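Local coordinates for glucose import ATP-binding protein GlcV (Sulfolobus solfataricus, PDB 1OXX), which hydrolyses ATP to power glucose uptake, serving as the energy-coupling subunit of the GlcSTUV ABC transporter, at residues M1-S10 with L21-G31; I241-G249 with E321-D329. The protein carries 1 engineered substitution. All coordinates share one frame; numbering follows the deposited sequence.

Interaction 1: M1-S10 with L21-G31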
loop_
_atom_site.group_PDB
_atom_site.type_symbol
_atom_site.label_atom_id
_atom_site.label_comp_id
_atom_site.label_asym_id
_atom_site.label_seq_id
_atom_site.Cartn_x
_atom_site.Cartn_y
_atom_site.Cartn_z
ATOM N N MET A 1 -13.816 15.612 2.162
ATOM C CA MET A 1 -15.140 16.227 1.863
ATOM C C MET A 1 -16.302 15.296 2.183
ATOM O O MET A 1 -17.461 15.718 2.182
ATOM C CB MET A 1 -15.197 16.640 0.397
ATOM C CG MET A 1 -14.289 17.788 0.068
ATOM S SD MET A 1 -14.145 18.040 -1.698
ATOM C CE MET A 1 -15.782 18.401 -2.115
ATOM N N VAL A 2 -16.012 14.012 2.369
ATOM C CA VAL A 2 -17.032 13.080 2.824
ATOM C C VAL A 2 -16.494 12.100 3.854
ATOM O O VAL A 2 -15.370 11.642 3.752
ATOM C CB VAL A 2 -17.579 12.298 1.629
ATOM C CG1 VAL A 2 -16.447 11.519 0.946
ATOM C CG2 VAL A 2 -18.728 11.393 2.021
ATOM N N ARG A 3 -17.303 11.800 4.860
ATOM C CA ARG A 3 -16.964 10.809 5.866
ATOM C C ARG A 3 -17.460 9.454 5.393
ATOM O O ARG A 3 -18.578 9.344 4.915
ATOM C CB ARG A 3 -17.714 11.107 7.160
ATOM C CG ARG A 3 -17.165 12.163 8.063
ATOM C CD ARG A 3 -17.749 12.054 9.485
ATOM N NE ARG A 3 -16.905 11.275 10.392
ATOM C CZ ARG A 3 -17.307 10.243 11.134
ATOM N NH1 ARG A 3 -18.563 9.810 11.080
ATOM N NH2 ARG A 3 -16.446 9.631 11.935
ATOM N N ILE A 4 -16.663 8.405 5.560
ATOM C CA ILE A 4 -17.086 7.075 5.167
ATOM C C ILE A 4 -17.149 6.175 6.388
ATOM O O ILE A 4 -16.126 5.976 7.077
ATOM C CB ILE A 4 -16.131 6.472 4.142
ATOM C CG1 ILE A 4 -15.900 7.437 2.969
ATOM C CG2 ILE A 4 -16.670 5.131 3.640
ATOM C CD1 ILE A 4 -17.139 7.795 2.189
ATOM N N ILE A 5 -18.322 5.620 6.660
ATOM C CA ILE A 5 -18.502 4.680 7.757
ATOM C C ILE A 5 -18.718 3.310 7.156
ATOM O O ILE A 5 -19.701 3.089 6.454
ATOM C CB ILE A 5 -19.707 5.009 8.673
ATOM C CG1 ILE A 5 -19.475 6.311 9.429
ATOM C CG2 ILE A 5 -19.940 3.865 9.651
ATOM C CD1 ILE A 5 -20.609 6.648 10.385
ATOM N N VAL A 6 -17.779 2.408 7.435
ATOM C CA VAL A 6 -17.824 1.017 7.028
ATOM C C VAL A 6 -18.227 0.256 8.289
ATOM O O VAL A 6 -17.441 0.202 9.222
ATOM C CB VAL A 6 -16.449 0.562 6.528
ATOM C CG1 VAL A 6 -16.479 -0.895 6.081
ATOM C CG2 VAL A 6 -15.983 1.443 5.388
ATOM N N LYS A 7 -19.439 -0.284 8.323
ATOM C CA LYS A 7 -19.989 -0.928 9.523
ATOM C C LYS A 7 -20.242 -2.424 9.343
ATOM O O LYS A 7 -21.120 -2.833 8.574
ATOM C CB LYS A 7 -21.292 -0.235 9.920
ATOM C CG LYS A 7 -21.819 -0.672 11.273
ATOM C CD LYS A 7 -20.970 -0.108 12.382
ATOM C CE LYS A 7 -21.354 -0.703 13.740
ATOM N NZ LYS A 7 -20.646 -0.023 14.867
ATOM N N ASN A 8 -19.439 -3.238 10.031
ATOM C CA ASN A 8 -19.531 -4.692 9.953
ATOM C C ASN A 8 -19.655 -5.222 8.537
ATOM O O ASN A 8 -20.483 -6.089 8.256
ATOM C CB ASN A 8 -20.717 -5.192 10.785
ATOM C CG ASN A 8 -20.614 -4.803 12.228
ATOM O OD1 ASN A 8 -21.568 -4.288 12.809
ATOM N ND2 ASN A 8 -19.462 -5.057 12.824
ATOM N N VAL A 9 -18.831 -4.715 7.638
ATOM C CA VAL A 9 -18.954 -5.122 6.250
ATOM C C VAL A 9 -18.289 -6.456 5.950
ATOM O O VAL A 9 -17.096 -6.646 6.183
ATOM C CB VAL A 9 -18.398 -4.074 5.341
ATOM C CG1 VAL A 9 -18.148 -4.632 3.953
ATOM C CG2 VAL A 9 -19.372 -2.862 5.320
ATOM N N SER A 10 -19.094 -7.387 5.436
ATOM C CA SER A 10 -18.593 -8.673 4.992
ATOM C C SER A 10 -18.990 -8.877 3.538
ATOM O O SER A 10 -19.961 -8.298 3.056
ATOM C CB SER A 10 -19.181 -9.784 5.844
ATOM O OG SER A 10 -18.742 -9.686 7.183
ATOM N N LEU A 21 -14.237 -10.526 2.646
ATOM C CA LEU A 21 -14.150 -9.539 3.711
ATOM C C LEU A 21 -14.979 -10.032 4.880
ATOM O O LEU A 21 -16.130 -10.463 4.702
ATOM C CB LEU A 21 -14.670 -8.173 3.258
ATOM C CG LEU A 21 -13.956 -7.501 2.098
ATOM C CD1 LEU A 21 -14.776 -6.308 1.653
ATOM C CD2 LEU A 21 -12.557 -7.089 2.493
ATOM N N ASP A 22 -14.400 -9.925 6.069
ATOM C CA ASP A 22 -15.008 -10.440 7.288
ATOM C C ASP A 22 -15.141 -9.357 8.366
ATOM O O ASP A 22 -14.163 -9.005 9.026
ATOM C CB ASP A 22 -14.181 -11.614 7.816
ATOM C CG ASP A 22 -14.849 -12.325 8.949
ATOM O OD1 ASP A 22 -14.384 -13.430 9.305
ATOM O OD2 ASP A 22 -15.830 -11.865 9.551
ATOM N N ASN A 23 -16.348 -8.810 8.508
ATOM C CA ASN A 23 -16.672 -7.821 9.542
ATOM C C ASN A 23 -15.693 -6.653 9.650
ATOM O O ASN A 23 -15.108 -6.394 10.707
ATOM C CB ASN A 23 -16.827 -8.497 10.894
ATOM C CG ASN A 23 -17.987 -7.939 11.671
ATOM O OD1 ASN A 23 -19.141 -8.240 11.370
ATOM N ND2 ASN A 23 -17.694 -7.104 12.664
ATOM N N VAL A 24 -15.539 -5.954 8.541
ATOM C CA VAL A 24 -14.629 -4.823 8.475
ATOM C C VAL A 24 -15.295 -3.568 9.020
ATOM O O VAL A 24 -16.404 -3.210 8.620
ATOM C CB VAL A 24 -14.151 -4.583 7.047
ATOM C CG1 VAL A 24 -13.301 -3.329 6.971
ATOM C CG2 VAL A 24 -13.381 -5.780 6.529
ATOM N N ASN A 25 -14.617 -2.911 9.950
ATOM C CA ASN A 25 -15.111 -1.693 10.561
ATOM C C ASN A 25 -14.059 -0.576 10.487
ATOM O O ASN A 25 -12.964 -0.719 11.031
ATOM C CB ASN A 25 -15.488 -1.942 12.015
ATOM C CG ASN A 25 -16.767 -2.752 12.150
ATOM O OD1 ASN A 25 -17.855 -2.216 11.978
ATOM N ND2 ASN A 25 -16.633 -4.056 12.427
ATOM N N ILE A 26 -14.389 0.515 9.793
ATOM C CA ILE A 26 -13.514 1.672 9.655
ATOM C C ILE A 26 -14.363 2.918 9.561
ATOM O O ILE A 26 -15.393 2.905 8.897
ATOM C CB ILE A 26 -12.692 1.634 8.348
ATOM C CG1 ILE A 26 -12.156 0.253 8.037
ATOM C CG2 ILE A 26 -11.561 2.644 8.418
ATOM C CD1 ILE A 26 -11.543 0.164 6.643
ATOM N N ASN A 27 -13.937 3.972 10.254
ATOM C CA ASN A 27 -14.549 5.287 10.135
ATOM C C ASN A 27 -13.503 6.200 9.513
ATOM O O ASN A 27 -12.510 6.562 10.170
ATOM C CB ASN A 27 -14.984 5.858 11.490
ATOM C CG ASN A 27 -15.962 4.965 12.231
ATOM O OD1 ASN A 27 -16.841 4.344 11.628
ATOM N ND2 ASN A 27 -15.850 4.941 13.565
ATOM N N ILE A 28 -13.663 6.529 8.231
ATOM C CA ILE A 28 -12.731 7.397 7.502
ATOM C C ILE A 28 -13.261 8.813 7.550
ATOM O O ILE A 28 -14.404 9.064 7.190
ATOM C CB ILE A 28 -12.601 6.919 6.036
ATOM C CG1 ILE A 28 -12.068 5.488 6.009
ATOM C CG2 ILE A 28 -11.679 7.828 5.252
ATOM C CD1 ILE A 28 -12.037 4.862 4.626
ATOM N N GLU A 29 -12.431 9.738 8.013
ATOM C CA GLU A 29 -12.868 11.109 8.211
ATOM C C GLU A 29 -12.827 11.933 6.936
ATOM O O GLU A 29 -12.166 11.593 5.960
ATOM C CB GLU A 29 -11.994 11.766 9.282
ATOM C CG GLU A 29 -12.148 11.122 10.655
ATOM C CD GLU A 29 -13.574 11.153 11.188
ATOM O OE1 GLU A 29 -14.308 12.119 10.907
ATOM O OE2 GLU A 29 -13.975 10.195 11.892
ATOM N N ASN A 30 -13.601 13.013 6.955
ATOM C CA ASN A 30 -13.662 13.938 5.852
ATOM C C ASN A 30 -12.272 14.459 5.524
ATOM O O ASN A 30 -11.576 15.009 6.388
ATOM C CB ASN A 30 -14.598 15.093 6.259
ATOM C CG ASN A 30 -14.761 16.140 5.184
ATOM O OD1 ASN A 30 -15.883 16.537 4.867
ATOM N ND2 ASN A 30 -13.651 16.617 4.639
ATOM N N GLY A 31 -11.862 14.272 4.272
ATOM C CA GLY A 31 -10.594 14.777 3.786
ATOM C C GLY A 31 -9.392 13.926 4.152
ATOM O O GLY A 31 -8.246 14.298 3.866
HETATM O O HOH W 1 -17.329 1.526 11.651
HETATM O O HOH W 2 -18.126 -12.410 8.359
#
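Arg-3 and Glu-29 run side by side at one end of this antiparallel pair and close a two-pronged salt bridge. Arg-3 NE donates to Glu-29 OE1 (2.8 Å) and Arg-3 NH2 to Glu-29 OE2 (2.5 Å), both bonds nearly straight. The carboxylate sits at the edge of the guanidinium with the two planes 34° apart, and it is the bend of the arginine chain at chi3 (94°) that brings this edge round to it.

Val-6 belongs to the apolar face. Val-6 CG1, anti to the backbone N (chi1 -179°), lies across Val-24, 3.4 Å from Val-24 O, while the backbone N of Val-6 donates to Ile-26 O. Ile-4 and Ile-28 continue this face as a hydrogen-bonded pair.

Beyond Val-6 a G1 beta bulge, Asn-8 and Val-9 both facing Val-24, shifts the register by one. Asn-8 N donates to Asn-25 OD1 at 2.7 Å, from above the amide plane of Asn-25.

The two segments are arms of the hairpin formed by strands 4-13 and 18-28. Strand 61-64 lies along the other edge of strand 4-13, and helix 41-52 packs against the Val-6/Ile-26 face, with Ile-51 against Val-6 and Phe-47 against Leu-21 and Ile-26.

Interaction 2: I241-G249 with E321-D329; sequences IGEINELEG and EEEIFTYSD
Asn-245 turns its amide onto the backbone of Phe-325 and grips it twice, the tightly bonded part of the contact. Asn-245 OD1 accepts from Phe-325 N at 2.8 Å, the donor standing above the amide plane, and Asn-245 ND2 donates to Phe-325 O at 3.0 Å in the plane of that carbonyl and on a lone pair. ND2 also reaches Ile-276 O and a water donates to OD1, so both ends of the buried amide are engaged and its rotation is fixed. The same ND2 lies over a face of the Phe-325 ring, whose chi1 of 67° sets CG between the backbone N and the carbonyl carbon and brings the ring toward strand 245-249. With an alanine in place of Asn-245, the N-H and C=O of Phe-325 would probably lose their mates from this segment, and a gap would open beside the ring.

Close by, Leu-247 and Ile-324 form the apolar part, crossing at about a right angle with Leu-247 CD2 3.7 Å from Ile-324 CG1; Ile-258 also touches the leucine.

The flanks are looser and polar. At one end Tyr-327 OH donates to the syn lone pair of Glu-243 OE1 (2.7 Å), with ring and carboxylate nearly coplanar, 8° apart. At the other, Glu-248 N donates to Glu-322 OE2 at 3.0 Å from above the carboxylate plane. Between Glu-246 and Glu-323 water fills in: one molecule accepts from Glu-323 N and donates to Glu-246 O at 2.6 Å.

The axes of segments 245-249 and 324-328 come no closer than 7.3 Å, and side chains and water link them in place of direct backbone bonds. The contact joins two five-stranded antiparallel sheets: strand 245-252 lies in one, and strand 324-328, in the other, falls within a sequence family of the OB clan, consistent with an OB-like fold.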
loop_
_atom_site.group_PDB
_atom_site.type_symbol
_atom_site.label_atom_id
_atom_site.label_comp_id
_atom_site.label_asym_id
_atom_site.label_seq_id
_atom_site.Cartn_x
_atom_site.Cartn_y
_atom_site.Cartn_z
ATOM N N ILE A 241 4.272 -4.157 5.187
ATOM C CA ILE A 241 4.580 -2.737 5.189
ATOM C C ILE A 241 6.017 -2.421 4.767
ATOM O O ILE A 241 6.333 -1.267 4.525
ATOM C CB ILE A 241 4.225 -2.124 6.573
ATOM C CG1 ILE A 241 4.267 -0.586 6.553
ATOM C CG2 ILE A 241 5.139 -2.663 7.630
ATOM C CD1 ILE A 241 3.058 0.056 5.925
ATOM N N GLY A 242 6.873 -3.443 4.677
ATOM C CA GLY A 242 8.254 -3.245 4.262
ATOM C C GLY A 242 9.090 -4.502 4.376
ATOM O O GLY A 242 8.675 -5.478 5.003
ATOM N N GLU A 243 10.287 -4.464 3.803
ATOM C CA GLU A 243 11.197 -5.596 3.878
ATOM C C GLU A 243 11.566 -5.912 5.307
ATOM O O GLU A 243 11.798 -5.018 6.128
ATOM C CB GLU A 243 12.485 -5.320 3.094
ATOM C CG GLU A 243 12.264 -5.172 1.606
ATOM C CD GLU A 243 13.537 -5.355 0.804
ATOM O OE1 GLU A 243 14.594 -4.887 1.267
ATOM O OE2 GLU A 243 13.468 -5.966 -0.285
ATOM N N ILE A 244 11.620 -7.201 5.596
ATOM C CA ILE A 244 12.030 -7.649 6.913
ATOM C C ILE A 244 12.564 -9.076 6.856
ATOM O O ILE A 244 12.107 -9.894 6.050
ATOM C CB ILE A 244 10.855 -7.552 7.928
ATOM C CG1 ILE A 244 11.378 -7.706 9.355
ATOM C CG2 ILE A 244 9.791 -8.585 7.619
ATOM C CD1 ILE A 244 10.424 -7.204 10.431
ATOM N N ASN A 245 13.568 -9.344 7.689
ATOM C CA ASN A 245 14.063 -10.679 7.922
ATOM C C ASN A 245 13.225 -11.349 9.003
ATOM O O ASN A 245 13.008 -10.775 10.073
ATOM C CB ASN A 245 15.511 -10.614 8.398
ATOM C CG ASN A 245 16.433 -10.054 7.351
ATOM O OD1 ASN A 245 16.731 -10.728 6.367
ATOM N ND2 ASN A 245 16.907 -8.823 7.557
ATOM N N GLU A 246 12.775 -12.562 8.724
ATOM C CA GLU A 246 11.993 -13.356 9.674
ATOM C C GLU A 246 12.801 -14.579 10.062
ATOM O O GLU A 246 13.184 -15.375 9.191
ATOM C CB GLU A 246 10.679 -13.805 9.031
ATOM C CG GLU A 246 9.869 -12.693 8.395
ATOM C CD GLU A 246 8.620 -13.189 7.690
ATOM O OE1 GLU A 246 8.163 -14.334 7.960
ATOM O OE2 GLU A 246 8.088 -12.413 6.865
ATOM N N LEU A 247 13.065 -14.721 11.359
ATOM C CA LEU A 247 13.860 -15.848 11.857
ATOM C C LEU A 247 13.135 -16.487 13.006
ATOM O O LEU A 247 12.454 -15.802 13.756
ATOM C CB LEU A 247 15.208 -15.388 12.402
ATOM C CG LEU A 247 16.183 -14.693 11.471
ATOM C CD1 LEU A 247 15.874 -13.230 11.529
ATOM C CD2 LEU A 247 17.613 -14.966 11.897
ATOM N N GLU A 248 13.310 -17.789 13.176
ATOM C CA GLU A 248 12.697 -18.502 14.286
ATOM C C GLU A 248 13.786 -19.042 15.200
ATOM O O GLU A 248 14.803 -19.578 14.739
ATOM C CB GLU A 248 11.833 -19.667 13.780
ATOM C CG GLU A 248 11.123 -20.410 14.912
ATOM C CD GLU A 248 10.376 -21.661 14.471
ATOM O OE1 GLU A 248 9.754 -21.639 13.390
ATOM O OE2 GLU A 248 10.394 -22.670 15.224
ATOM N N GLY A 249 13.580 -18.919 16.503
ATOM C CA GLY A 249 14.546 -19.434 17.447
ATOM C C GLY A 249 13.945 -19.922 18.738
ATOM O O GLY A 249 12.730 -19.901 18.937
ATOM N N GLU A 321 20.101 -22.557 9.148
ATOM C CA GLU A 321 19.787 -22.198 7.769
ATOM C C GLU A 321 18.934 -20.932 7.695
ATOM O O GLU A 321 18.548 -20.515 6.598
ATOM C CB GLU A 321 19.089 -23.357 7.053
ATOM C CG GLU A 321 20.000 -24.563 6.893
ATOM C CD GLU A 321 19.331 -25.727 6.188
ATOM O OE1 GLU A 321 18.595 -26.485 6.856
ATOM O OE2 GLU A 321 19.550 -25.892 4.969
ATOM N N GLU A 322 18.655 -20.314 8.838
ATOM C CA GLU A 322 17.884 -19.065 8.859
ATOM C C GLU A 322 18.713 -17.978 8.215
ATOM O O GLU A 322 19.923 -17.947 8.367
ATOM C CB GLU A 322 17.521 -18.667 10.286
ATOM C CG GLU A 322 16.646 -19.670 11.016
ATOM C CD GLU A 322 15.251 -19.770 10.436
ATOM O OE1 GLU A 322 14.915 -20.808 9.829
ATOM O OE2 GLU A 322 14.485 -18.808 10.592
ATOM N N GLU A 323 18.051 -17.089 7.491
ATOM C CA GLU A 323 18.762 -16.042 6.762
ATOM C C GLU A 323 18.493 -14.637 7.269
ATOM O O GLU A 323 17.412 -14.319 7.774
ATOM C CB GLU A 323 18.369 -16.081 5.294
ATOM C CG GLU A 323 18.771 -17.352 4.567
ATOM C CD GLU A 323 18.249 -17.413 3.144
ATOM O OE1 GLU A 323 17.469 -16.524 2.727
ATOM O OE2 GLU A 323 18.610 -18.373 2.433
ATOM N N ILE A 324 19.511 -13.795 7.114
ATOM C CA ILE A 324 19.397 -12.373 7.350
ATOM C C ILE A 324 20.085 -11.680 6.174
ATOM O O ILE A 324 21.248 -11.980 5.827
ATOM C CB ILE A 324 20.077 -11.942 8.638
ATOM C CG1 ILE A 324 19.319 -12.454 9.856
ATOM C CG2 ILE A 324 20.180 -10.444 8.679
ATOM C CD1 ILE A 324 20.016 -12.078 11.146
ATOM N N PHE A 325 19.352 -10.785 5.525
ATOM C CA PHE A 325 19.964 -9.939 4.511
ATOM C C PHE A 325 19.986 -8.488 4.944
ATOM O O PHE A 325 19.167 -8.020 5.762
ATOM C CB PHE A 325 19.309 -10.082 3.128
ATOM C CG PHE A 325 17.902 -9.568 3.050
ATOM C CD1 PHE A 325 17.644 -8.261 2.696
ATOM C CD2 PHE A 325 16.842 -10.398 3.348
ATOM C CE1 PHE A 325 16.332 -7.794 2.646
ATOM C CE2 PHE A 325 15.543 -9.936 3.302
ATOM C CZ PHE A 325 15.295 -8.633 2.942
ATOM N N THR A 326 20.960 -7.781 4.400
ATOM C CA THR A 326 21.120 -6.369 4.643
ATOM C C THR A 326 21.787 -5.759 3.408
ATOM O O THR A 326 22.259 -6.485 2.527
ATOM C CB THR A 326 21.964 -6.133 5.903
ATOM O OG1 THR A 326 21.929 -4.743 6.239
ATOM C CG2 THR A 326 23.423 -6.418 5.642
ATOM N N TYR A 327 21.808 -4.434 3.316
ATOM C CA TYR A 327 22.372 -3.747 2.155
ATOM C C TYR A 327 23.631 -2.994 2.532
ATOM O O TYR A 327 23.712 -2.382 3.590
ATOM C CB TYR A 327 21.368 -2.783 1.523
ATOM C CG TYR A 327 20.133 -3.445 1.030
ATOM C CD1 TYR A 327 18.973 -3.468 1.800
ATOM C CD2 TYR A 327 20.111 -4.071 -0.209
ATOM C CE1 TYR A 327 17.852 -4.095 1.349
ATOM C CE2 TYR A 327 18.985 -4.725 -0.667
ATOM C CZ TYR A 327 17.850 -4.724 0.117
ATOM O OH TYR A 327 16.713 -5.356 -0.335
ATOM N N SER A 328 24.613 -3.010 1.638
ATOM C CA SER A 328 25.890 -2.373 1.929
ATOM C C SER A 328 26.561 -1.725 0.728
ATOM O O SER A 328 26.306 -2.095 -0.425
ATOM C CB SER A 328 26.851 -3.394 2.508
ATOM O OG SER A 328 28.089 -2.788 2.838
ATOM N N ASP A 329 27.432 -0.760 1.032
ATOM C CA ASP A 329 28.237 -0.069 0.037
ATOM C C ASP A 329 29.297 -0.990 -0.535
ATOM O O ASP A 329 29.634 -0.870 -1.698
ATOM C CB ASP A 329 28.999 1.106 0.668
ATOM C CG ASP A 329 28.118 2.286 1.001
ATOM O OD1 ASP A 329 27.153 2.559 0.250
ATOM O OD2 ASP A 329 28.350 3.011 1.993
HETATM O O HOH W 3 15.791 -13.080 5.534
HETATM O O HOH W 4 11.968 -18.386 9.811
HETATM O O HOH W 5 14.774 -14.475 7.112
HETATM O O HOH W 6 15.078 -16.215 7.690
#

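How the interactions relate
Interactions 1 and 2 lie on opposite sides of the chain's centre, their centres 35 Å apart and their nearest atoms about 15 Å apart, and they follow one another along the chain. Interaction 1 belongs to the ATPase domain: the side chain of Leu-21 comes within about 4 Å of that of Thr-46, one of the residues inferred to bind ATP, and Phe-47, which follows it, packs on the same hairpin. Interaction 2 lies away from the annotated nucleotide site, in the C-terminal part. The first joins neighbouring strands of one sheet, chiefly through backbone bonds; the second bridges separate sheets.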